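Local coordinates for protein xyloglucanase (Paenibacillus pabuli, PDB 2JEQ) that probably hydrolyses the beta-1,4-linked glucan backbone of xyloglucan as a xyloglucan-specific endoglucanase of glycoside hydrolase family 5, built on a TIM barrel, at residues T229-T234 / I261-Y266; P318-E323 / K355-Y360. All blocks are in the same frame, centred on the assembly; numbering follows the deposited sequence.

Interaction 1: T229-T234 / I261-Y266; sequences TNIDYT and ISAHYY. With BGC (beta-D-glucopyranose), chain B.
Thr229 sets its methyl CG2 over one face of the His264 imidazole ring, 3.6 Å from the centroid and 6° off the ring normal, a CH-pi contact. A chi1 of 53° places CG2 anti to the carbonyl carbon, turned over the ring, while OG1 falls near its ND1 side. The backbones lock the same pair together, since His264 N donates to Thr229 O at 3.1 Å along a nearly straight line (178°). Next to it, Ile231 CG1 touches Ala263 CB at 3.8 Å, and Ile231 CD1 reaches Tyr265 CD1 at 3.9 Å. One water bridges the segments, accepting from Ile231 N and donating to His264 O; a second donates to Thr234 OG1, but its approach to Ser262 O is unusually short, so that link is doubtful. Farther out, Asn230 is the N-cap of the short helix, its OD1 accepting from Tyr233 N at 3.0 Å. Thr234 OG1 donates to Asn230 O at 2.8 Å, from above the carbonyl plane. His264 ND1 is hydrogen-bonded to Glu182 OE2, which probably helps set the turn of the ring beside the bound glucose. The contact belongs to the beta-alpha-beta unit of strand 222-225, helix 231-235 and strand 259-265, and its His264 end borders the sugar-binding cleft of a family 5 TIM barrel.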
ATOM      1  N   THR A 229       1.277  -5.070   7.789  1.00 18.71           N
ATOM      2  CA  THR A 229       1.928  -3.750   7.581  1.00 18.84           C
ATOM      3  C   THR A 229       2.018  -2.906   8.873  1.00 18.61           C
ATOM      4  O   THR A 229       1.817  -1.693   8.855  1.00 18.80           O
ATOM      5  CB  THR A 229       1.233  -2.883   6.496  1.00 18.36           C
ATOM      6  OG1 THR A 229      -0.160  -2.765   6.794  1.00 16.98           O
ATOM      7  CG2 THR A 229       1.414  -3.454   5.100  1.00 20.60           C
ATOM      8  N   ASN A 230       2.283  -3.550   9.995  1.00 18.47           N
ATOM      9  CA  ASN A 230       2.260  -2.882  11.281  1.00 18.74           C
ATOM     10  C   ASN A 230       3.683  -2.500  11.717  1.00 18.38           C
ATOM     11  O   ASN A 230       4.547  -3.363  11.856  1.00 17.73           O
ATOM     12  CB  ASN A 230       1.545  -3.782  12.296  1.00 18.43           C
ATOM     13  CG  ASN A 230       1.503  -3.193  13.734  1.00 22.88           C
ATOM     14  OD1 ASN A 230       2.508  -3.193  14.469  1.00 22.53           O
ATOM     15  ND2 ASN A 230       0.320  -2.760  14.151  1.00 23.11           N
ATOM     16  N   ILE A 231       3.922  -1.206  11.922  1.00 19.44           N
ATOM     17  CA  ILE A 231       5.268  -0.694  12.283  1.00 19.55           C
ATOM     18  C   ILE A 231       5.885  -1.426  13.484  1.00 19.77           C
ATOM     19  O   ILE A 231       7.038  -1.826  13.430  1.00 19.52           O
ATOM     20  CB  ILE A 231       5.261   0.846  12.545  1.00 19.49           C
ATOM     21  CG1 ILE A 231       5.100   1.620  11.233  1.00 22.68           C
ATOM     22  CG2 ILE A 231       6.556   1.297  13.206  1.00 20.26           C
ATOM     23  CD1 ILE A 231       4.578   3.073  11.411  1.00 20.95           C
ATOM     24  N   ASP A 232       5.112  -1.608  14.552  1.00 20.41           N
ATOM     25  CA  ASP A 232       5.639  -2.174  15.790  1.00 21.60           C
ATOM     26  C   ASP A 232       6.085  -3.607  15.545  1.00 20.68           C
ATOM     27  O   ASP A 232       7.196  -4.009  15.937  1.00 20.55           O
ATOM     28  CB  ASP A 232       4.588  -2.140  16.909  1.00 21.95           C
ATOM     29  CG  ASP A 232       4.551  -0.817  17.653  1.00 24.99           C
ATOM     30  OD1 ASP A 232       5.322   0.105  17.314  1.00 25.06           O
ATOM     31  OD2 ASP A 232       3.730  -0.714  18.606  1.00 31.70           O
ATOM     32  N   TYR A 233       5.231  -4.356  14.856  1.00 19.58           N
ATOM     33  CA  TYR A 233       5.517  -5.740  14.578  1.00 19.15           C
ATOM     34  C   TYR A 233       6.549  -5.882  13.484  1.00 18.46           C
ATOM     35  O   TYR A 233       7.065  -6.950  13.326  1.00 19.10           O
ATOM     36  CB  TYR A 233       4.255  -6.554  14.308  1.00 19.35           C
ATOM     37  CG  TYR A 233       3.306  -6.530  15.479  1.00 19.08           C
ATOM     38  CD1 TYR A 233       3.773  -6.685  16.779  1.00 18.01           C
ATOM     39  CD2 TYR A 233       1.949  -6.334  15.276  1.00 20.19           C
ATOM     40  CE1 TYR A 233       2.912  -6.655  17.857  1.00 19.18           C
ATOM     41  CE2 TYR A 233       1.088  -6.300  16.314  1.00 20.30           C
ATOM     42  CZ  TYR A 233       1.570  -6.458  17.605  1.00 20.38           C
ATOM     43  OH  TYR A 233       0.681  -6.410  18.636  1.00 23.69           O
ATOM     44  N   THR A 234       6.860  -4.796  12.768  1.00 18.51           N
ATOM     45  CA  THR A 234       7.871  -4.829  11.712  1.00 17.77           C
ATOM     46  C   THR A 234       9.253  -4.378  12.233  1.00 18.61           C
ATOM     47  O   THR A 234      10.274  -4.925  11.823  1.00 18.34           O
ATOM     48  CB  THR A 234       7.436  -4.011  10.441  1.00 17.83           C
ATOM     49  OG1 THR A 234       6.207  -4.532   9.949  1.00 15.36           O
ATOM     50  CG2 THR A 234       8.488  -4.127   9.312  1.00 15.10           C
ATOM     51  N   ILE A 261      10.842  -1.143   2.153  1.00 17.86           N
ATOM     52  CA  ILE A 261      10.005  -1.717   3.215  1.00 17.84           C
ATOM     53  C   ILE A 261       8.695  -0.949   3.283  1.00 17.24           C
ATOM     54  O   ILE A 261       8.704   0.273   3.276  1.00 17.04           O
ATOM     55  CB  ILE A 261      10.699  -1.624   4.610  1.00 17.79           C
ATOM     56  CG1 ILE A 261      12.135  -2.171   4.545  1.00 15.60           C
ATOM     57  CG2 ILE A 261       9.840  -2.317   5.690  1.00 17.71           C
ATOM     58  CD1 ILE A 261      12.274  -3.566   3.907  1.00 12.06           C
ATOM     59  N   SER A 262       7.596  -1.701   3.368  1.00 17.49           N
ATOM     60  CA  SER A 262       6.238  -1.185   3.504  1.00 17.46           C
ATOM     61  C   SER A 262       5.728  -1.179   4.950  1.00 17.19           C
ATOM     62  O   SER A 262       6.040  -2.065   5.753  1.00 17.00           O
ATOM     63  CB  SER A 262       5.289  -2.057   2.692  1.00 17.94           C
ATOM     64  OG  SER A 262       3.948  -1.665   2.870  1.00 22.91           O
ATOM     65  N   ALA A 263       4.934  -0.160   5.249  1.00 15.84           N
ATOM     66  CA  ALA A 263       4.111  -0.099   6.422  1.00 15.85           C
ATOM     67  C   ALA A 263       2.951   0.831   6.052  1.00 15.81           C
ATOM     68  O   ALA A 263       3.037   1.635   5.118  1.00 17.10           O
ATOM     69  CB  ALA A 263       4.875   0.454   7.607  1.00 15.53           C
ATOM     70  N   HIS A 264       1.871   0.671   6.778  1.00 16.00           N
ATOM     71  CA  HIS A 264       0.683   1.495   6.656  1.00 16.97           C
ATOM     72  C   HIS A 264       0.510   2.108   8.024  1.00 17.15           C
ATOM     73  O   HIS A 264       1.021   1.584   9.021  1.00 17.34           O
ATOM     74  CB  HIS A 264      -0.545   0.618   6.340  1.00 15.14           C
ATOM     75  CG  HIS A 264      -0.486  -0.056   5.009  1.00 15.87           C
ATOM     76  ND1 HIS A 264      -1.419  -0.989   4.606  1.00 14.60           N
ATOM     77  CD2 HIS A 264       0.402   0.055   3.987  1.00 13.63           C
ATOM     78  CE1 HIS A 264      -1.119  -1.400   3.388  1.00 17.42           C
ATOM     79  NE2 HIS A 264      -0.022  -0.779   2.992  1.00 11.73           N
ATOM     80  N   TYR A 265      -0.245   3.194   8.064  1.00 18.90           N
ATOM     81  CA  TYR A 265      -0.445   3.967   9.252  1.00 19.33           C
ATOM     82  C   TYR A 265      -1.878   4.512   9.293  1.00 19.94           C
ATOM     83  O   TYR A 265      -2.265   5.317   8.438  1.00 20.43           O
ATOM     84  CB  TYR A 265       0.567   5.119   9.260  1.00 20.45           C
ATOM     85  CG  TYR A 265       0.662   5.765  10.603  1.00 21.25           C
ATOM     86  CD1 TYR A 265       1.287   5.105  11.665  1.00 22.86           C
ATOM     87  CD2 TYR A 265       0.090   7.009  10.839  1.00 23.64           C
ATOM     88  CE1 TYR A 265       1.379   5.679  12.922  1.00 22.15           C
ATOM     89  CE2 TYR A 265       0.162   7.597  12.126  1.00 22.87           C
ATOM     90  CZ  TYR A 265       0.823   6.920  13.151  1.00 22.97           C
ATOM     91  OH  TYR A 265       0.920   7.466  14.427  1.00 23.60           O
ATOM     92  N   TYR A 266      -2.662   4.055  10.265  1.00 20.13           N
ATOM     93  CA  TYR A 266      -4.002   4.575  10.506  1.00 20.37           C
ATOM     94  C   TYR A 266      -4.230   4.780  12.008  1.00 20.38           C
ATOM     95  O   TYR A 266      -5.345   4.611  12.501  1.00 20.69           O
ATOM     96  CB  TYR A 266      -5.064   3.597  10.006  1.00 21.02           C
ATOM     97  CG  TYR A 266      -5.166   3.379   8.512  1.00 19.61           C
ATOM     98  CD1 TYR A 266      -6.063   4.116   7.754  1.00 20.26           C
ATOM     99  CD2 TYR A 266      -4.452   2.363   7.891  1.00 19.43           C
ATOM    100  CE1 TYR A 266      -6.197   3.914   6.395  1.00 20.63           C
ATOM    101  CE2 TYR A 266      -4.560   2.148   6.506  1.00 19.31           C
ATOM    102  CZ  TYR A 266      -5.449   2.930   5.777  1.00 19.99           C
ATOM    103  OH  TYR A 266      -5.607   2.730   4.450  1.00 20.62           O
TER
HETATM  104  C2  BGC B   1      -6.508  -1.978   3.091  1.00 29.37           C
HETATM  105  C3  BGC B   1      -7.629  -1.422   2.220  1.00 27.54           C
HETATM  106  C4  BGC B   1      -8.813  -0.912   3.076  1.00 28.89           C
HETATM  107  C5  BGC B   1      -8.296  -0.005   4.210  1.00 30.97           C
HETATM  108  C6  BGC B   1      -9.337   0.635   5.147  1.00 32.88           C
HETATM  109  C1  BGC B   1      -6.228  -0.892   4.112  1.00 29.98           C
HETATM  110  O1  BGC B   1      -5.046  -1.097   4.841  1.00 33.21           O
HETATM  111  O2  BGC B   1      -5.367  -2.276   2.307  1.00 29.79           O
HETATM  112  O3  BGC B   1      -8.053  -2.431   1.346  1.00 28.36           O
HETATM  113  O4  BGC B   1      -9.726  -0.232   2.242  1.00 24.56           O
HETATM  114  O5  BGC B   1      -7.370  -0.806   4.936  1.00 31.05           O
HETATM  115  O6  BGC B   1     -10.162  -0.347   5.757  1.00 34.92           O
HETATM  116  O   HOH W   1       1.647   0.751  11.672  1.00 14.77           O
HETATM  117  O   HOH W   2       5.181  -3.510   7.514  1.00 10.37           O

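Interaction 2: P318-E323 / K355-Y360; sequences PVVIGE and KMVPVY. With BGC (beta-D-glucopyranose), chain B.
Val320 with Val357 and Ile321 with Pro358 form parallel bridges, the two strand axes 4.5 Å apart at closest and 11° from alignment. Val357 N donates to Val319 O at 2.8 Å, Ile321 N to Val357 O at 2.7 Å on a bent path (135°), and Val359 N to Ile321 O at 3.0 Å. On one face of the sheet Val319 and Met356 run side by side, CB to CB 3.8 Å, and the bend of Met356 at chi3 (66°) folds its CE back beside Val319. On the other face Val320 CG2 meets Val357 CG2 at 4.2 Å, while Val320 CG1 packs at 3.9 Å on Val359 CG2. Beyond an inverse gamma turn at Ile321, the side chain of Glu323 leaves the backbone away from strand 356-360, then runs extended beyond CG to the glucose, whose O2 donates to Glu323 OE2 at 2.8 Å. That oxygen also forms a salt bridge with Arg87, and Tyr266 OH bonds to OE1, which is less surely placed. Replacing the carboxylate of Glu323 with the methyl of an alanine is likely to cost Arg87 this salt-bridge partner and the sugar O2 this acceptor. Helix 298-313 covers Val319 and Met356 through Met308 and Val313, helix 38-42 packs on Val357, and strand 259-265 continues the barrel on the other side of strand 319-324.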
ATOM      1  N   PRO A 318      14.892   2.127   1.414  1.00 22.69           N
ATOM      2  CA  PRO A 318      13.802   3.120   1.470  1.00 21.85           C
ATOM      3  C   PRO A 318      12.562   2.565   2.177  1.00 20.52           C
ATOM      4  O   PRO A 318      12.383   1.343   2.230  1.00 21.15           O
ATOM      5  CB  PRO A 318      13.494   3.384  -0.009  1.00 21.77           C
ATOM      6  CG  PRO A 318      14.746   3.029  -0.736  1.00 21.95           C
ATOM      7  CD  PRO A 318      15.350   1.891   0.031  1.00 22.49           C
ATOM      8  N   VAL A 319      11.717   3.459   2.701  1.00 19.12           N
ATOM      9  CA  VAL A 319      10.457   3.080   3.331  1.00 16.89           C
ATOM     10  C   VAL A 319       9.275   3.766   2.657  1.00 16.33           C
ATOM     11  O   VAL A 319       9.301   4.965   2.392  1.00 15.45           O
ATOM     12  CB  VAL A 319      10.420   3.357   4.865  1.00 16.00           C
ATOM     13  CG1 VAL A 319       8.993   3.112   5.457  1.00 15.62           C
ATOM     14  CG2 VAL A 319      11.380   2.448   5.577  1.00 15.82           C
ATOM     15  N   VAL A 320       8.243   2.982   2.380  1.00 15.63           N
ATOM     16  CA  VAL A 320       7.021   3.493   1.768  1.00 14.95           C
ATOM     17  C   VAL A 320       5.897   3.279   2.777  1.00 14.46           C
ATOM     18  O   VAL A 320       5.579   2.148   3.113  1.00 15.38           O
ATOM     19  CB  VAL A 320       6.719   2.769   0.387  1.00 15.64           C
ATOM     20  CG1 VAL A 320       5.296   3.103  -0.168  1.00 15.63           C
ATOM     21  CG2 VAL A 320       7.791   3.122  -0.699  1.00 14.80           C
ATOM     22  N   ILE A 321       5.303   4.367   3.246  1.00 14.92           N
ATOM     23  CA  ILE A 321       4.051   4.334   3.995  1.00 14.74           C
ATOM     24  C   ILE A 321       2.875   4.181   2.996  1.00 14.84           C
ATOM     25  O   ILE A 321       2.250   5.165   2.613  1.00 15.18           O
ATOM     26  CB  ILE A 321       3.913   5.569   4.961  1.00 15.05           C
ATOM     27  CG1 ILE A 321       5.097   5.668   5.953  1.00 14.69           C
ATOM     28  CG2 ILE A 321       2.578   5.522   5.762  1.00 13.79           C
ATOM     29  CD1 ILE A 321       5.392   4.375   6.810  1.00 15.65           C
ATOM     30  N   GLY A 322       2.600   2.936   2.567  1.00 14.19           N
ATOM     31  CA  GLY A 322       1.771   2.674   1.383  1.00 14.06           C
ATOM     32  C   GLY A 322       0.309   3.060   1.494  1.00 13.99           C
ATOM     33  O   GLY A 322      -0.363   3.230   0.491  1.00 14.53           O
ATOM     34  N   GLU A 323      -0.162   3.221   2.732  1.00 14.36           N
ATOM     35  CA  GLU A 323      -1.483   3.745   3.029  1.00 15.06           C
ATOM     36  C   GLU A 323      -1.483   4.548   4.363  1.00 14.78           C
ATOM     37  O   GLU A 323      -0.810   4.190   5.355  1.00 15.01           O
ATOM     38  CB  GLU A 323      -2.542   2.612   3.071  1.00 13.81           C
ATOM     39  CG  GLU A 323      -2.512   1.630   1.918  1.00 13.72           C
ATOM     40  CD  GLU A 323      -3.505   0.475   2.126  1.00 16.97           C
ATOM     41  OE1 GLU A 323      -4.115   0.470   3.211  1.00 19.51           O
ATOM     42  OE2 GLU A 323      -3.651  -0.413   1.231  1.00 16.78           O
ATOM     43  N   LYS A 355      12.535  10.519   5.648  1.00 21.31           N
ATOM     44  CA  LYS A 355      12.922  10.018   4.320  1.00 22.06           C
ATOM     45  C   LYS A 355      12.114   8.784   3.917  1.00 21.97           C
ATOM     46  O   LYS A 355      12.665   7.793   3.422  1.00 23.02           O
ATOM     47  CB  LYS A 355      14.441   9.738   4.254  1.00 22.14           C
ATOM     48  CG  LYS A 355      15.325  10.990   4.304  1.00 24.11           C
ATOM     49  CD  LYS A 355      15.311  11.636   5.688  1.00 27.80           C
ATOM     50  CE  LYS A 355      15.705  13.108   5.645  1.00 29.82           C
ATOM     51  NZ  LYS A 355      17.172  13.207   5.434  1.00 34.82           N
ATOM     52  N   MET A 356      10.807   8.832   4.156  1.00 21.74           N
ATOM     53  CA  MET A 356       9.899   7.780   3.684  1.00 22.20           C
ATOM     54  C   MET A 356       8.843   8.387   2.778  1.00 21.43           C
ATOM     55  O   MET A 356       8.619   9.611   2.806  1.00 21.13           O
ATOM     56  CB  MET A 356       9.259   7.000   4.844  1.00 21.71           C
ATOM     57  CG  MET A 356       9.054   7.764   6.106  1.00 24.02           C
ATOM     58  SD  MET A 356       8.926   6.798   7.639  1.00 25.15           S
ATOM     59  CE  MET A 356      10.573   6.120   7.731  1.00 25.75           C
ATOM     60  N   VAL A 357       8.207   7.543   1.963  1.00 20.84           N
ATOM     61  CA  VAL A 357       7.225   8.019   0.983  1.00 19.73           C
ATOM     62  C   VAL A 357       5.814   7.867   1.595  1.00 19.05           C
ATOM     63  O   VAL A 357       5.380   6.746   1.877  1.00 17.45           O
ATOM     64  CB  VAL A 357       7.302   7.254  -0.378  1.00 19.52           C
ATOM     65  CG1 VAL A 357       6.402   7.928  -1.423  1.00 20.00           C
ATOM     66  CG2 VAL A 357       8.767   7.167  -0.913  1.00 21.22           C
ATOM     67  N   PRO A 358       5.100   8.994   1.774  1.00 17.84           N
ATOM     68  CA  PRO A 358       3.714   8.909   2.239  1.00 16.82           C
ATOM     69  C   PRO A 358       2.756   8.752   1.068  1.00 16.06           C
ATOM     70  O   PRO A 358       2.808   9.551   0.139  1.00 15.27           O
ATOM     71  CB  PRO A 358       3.494  10.246   2.934  1.00 16.58           C
ATOM     72  CG  PRO A 358       4.506  11.229   2.255  1.00 16.89           C
ATOM     73  CD  PRO A 358       5.556  10.386   1.551  1.00 18.11           C
ATOM     74  N   VAL A 359       1.884   7.739   1.141  1.00 14.73           N
ATOM     75  CA  VAL A 359       0.935   7.408   0.076  1.00 14.17           C
ATOM     76  C   VAL A 359      -0.499   7.405   0.644  1.00 13.60           C
ATOM     77  O   VAL A 359      -0.857   6.528   1.414  1.00 12.85           O
ATOM     78  CB  VAL A 359       1.257   6.028  -0.565  1.00 13.95           C
ATOM     79  CG1 VAL A 359       0.323   5.723  -1.729  1.00 15.13           C
ATOM     80  CG2 VAL A 359       2.746   5.975  -1.025  1.00 13.04           C
ATOM     81  N   TYR A 360      -1.295   8.397   0.253  1.00 12.31           N
ATOM     82  CA  TYR A 360      -2.656   8.533   0.732  1.00 12.84           C
ATOM     83  C   TYR A 360      -3.632   7.420   0.294  1.00 12.21           C
ATOM     84  O   TYR A 360      -3.657   7.033  -0.885  1.00 12.56           O
ATOM     85  CB  TYR A 360      -3.199   9.945   0.390  1.00 13.11           C
ATOM     86  CG  TYR A 360      -4.579  10.166   0.954  1.00 15.46           C
ATOM     87  CD1 TYR A 360      -4.758  10.508   2.293  1.00 12.75           C
ATOM     88  CD2 TYR A 360      -5.708   9.935   0.169  1.00 17.76           C
ATOM     89  CE1 TYR A 360      -6.039  10.702   2.824  1.00 14.61           C
ATOM     90  CE2 TYR A 360      -6.983  10.073   0.702  1.00 16.76           C
ATOM     91  CZ  TYR A 360      -7.132  10.475   2.014  1.00 15.47           C
ATOM     92  OH  TYR A 360      -8.377  10.621   2.500  1.00 17.52           O
TER
HETATM   93  C2  BGC B   1      -6.508  -1.978   3.091  1.00 29.37           C
HETATM   94  C3  BGC B   1      -7.629  -1.422   2.220  1.00 27.54           C
HETATM   95  C4  BGC B   1      -8.813  -0.912   3.076  1.00 28.89           C
HETATM   96  C5  BGC B   1      -8.296  -0.005   4.210  1.00 30.97           C
HETATM   97  C6  BGC B   1      -9.337   0.635   5.147  1.00 32.88           C
HETATM   98  C1  BGC B   1      -6.228  -0.892   4.112  1.00 29.98           C
HETATM   99  O1  BGC B   1      -5.046  -1.097   4.841  1.00 33.21           O
HETATM  100  O2  BGC B   1      -5.367  -2.276   2.307  1.00 29.79           O
HETATM  101  O3  BGC B   1      -8.053  -2.431   1.346  1.00 28.36           O
HETATM  102  O4  BGC B   1      -9.726  -0.232   2.242  1.00 24.56           O
HETATM  103  O5  BGC B   1      -7.370  -0.806   4.936  1.00 31.05           O
HETATM  104  O6  BGC B   1     -10.162  -0.347   5.757  1.00 34.92           O

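Interaction 1 closes before interaction 2 opens along the chain, and their centres lie about 10 Å apart in the same eight-stranded parallel barrel. They meet where strands 259-265 and 319-324, the sixth and seventh, run as neighbours: Ile261 O with Val320 N and Ala263 O with Gly322 N, both 2.9 Å, are probable hydrogen bonds. Each contact belongs to a beta-alpha-beta unit, through helix 231-235 in interaction 1 and helix 336-353 in interaction 2. At the C-terminal strand ends His264 CE1 packs 3.3 Å from Glu323 CD, and both interactions reach the same glucose, consistent with the active-site cleft of family 5 enzymes, whose nucleophile stands at the C-terminal end of the seventh strand.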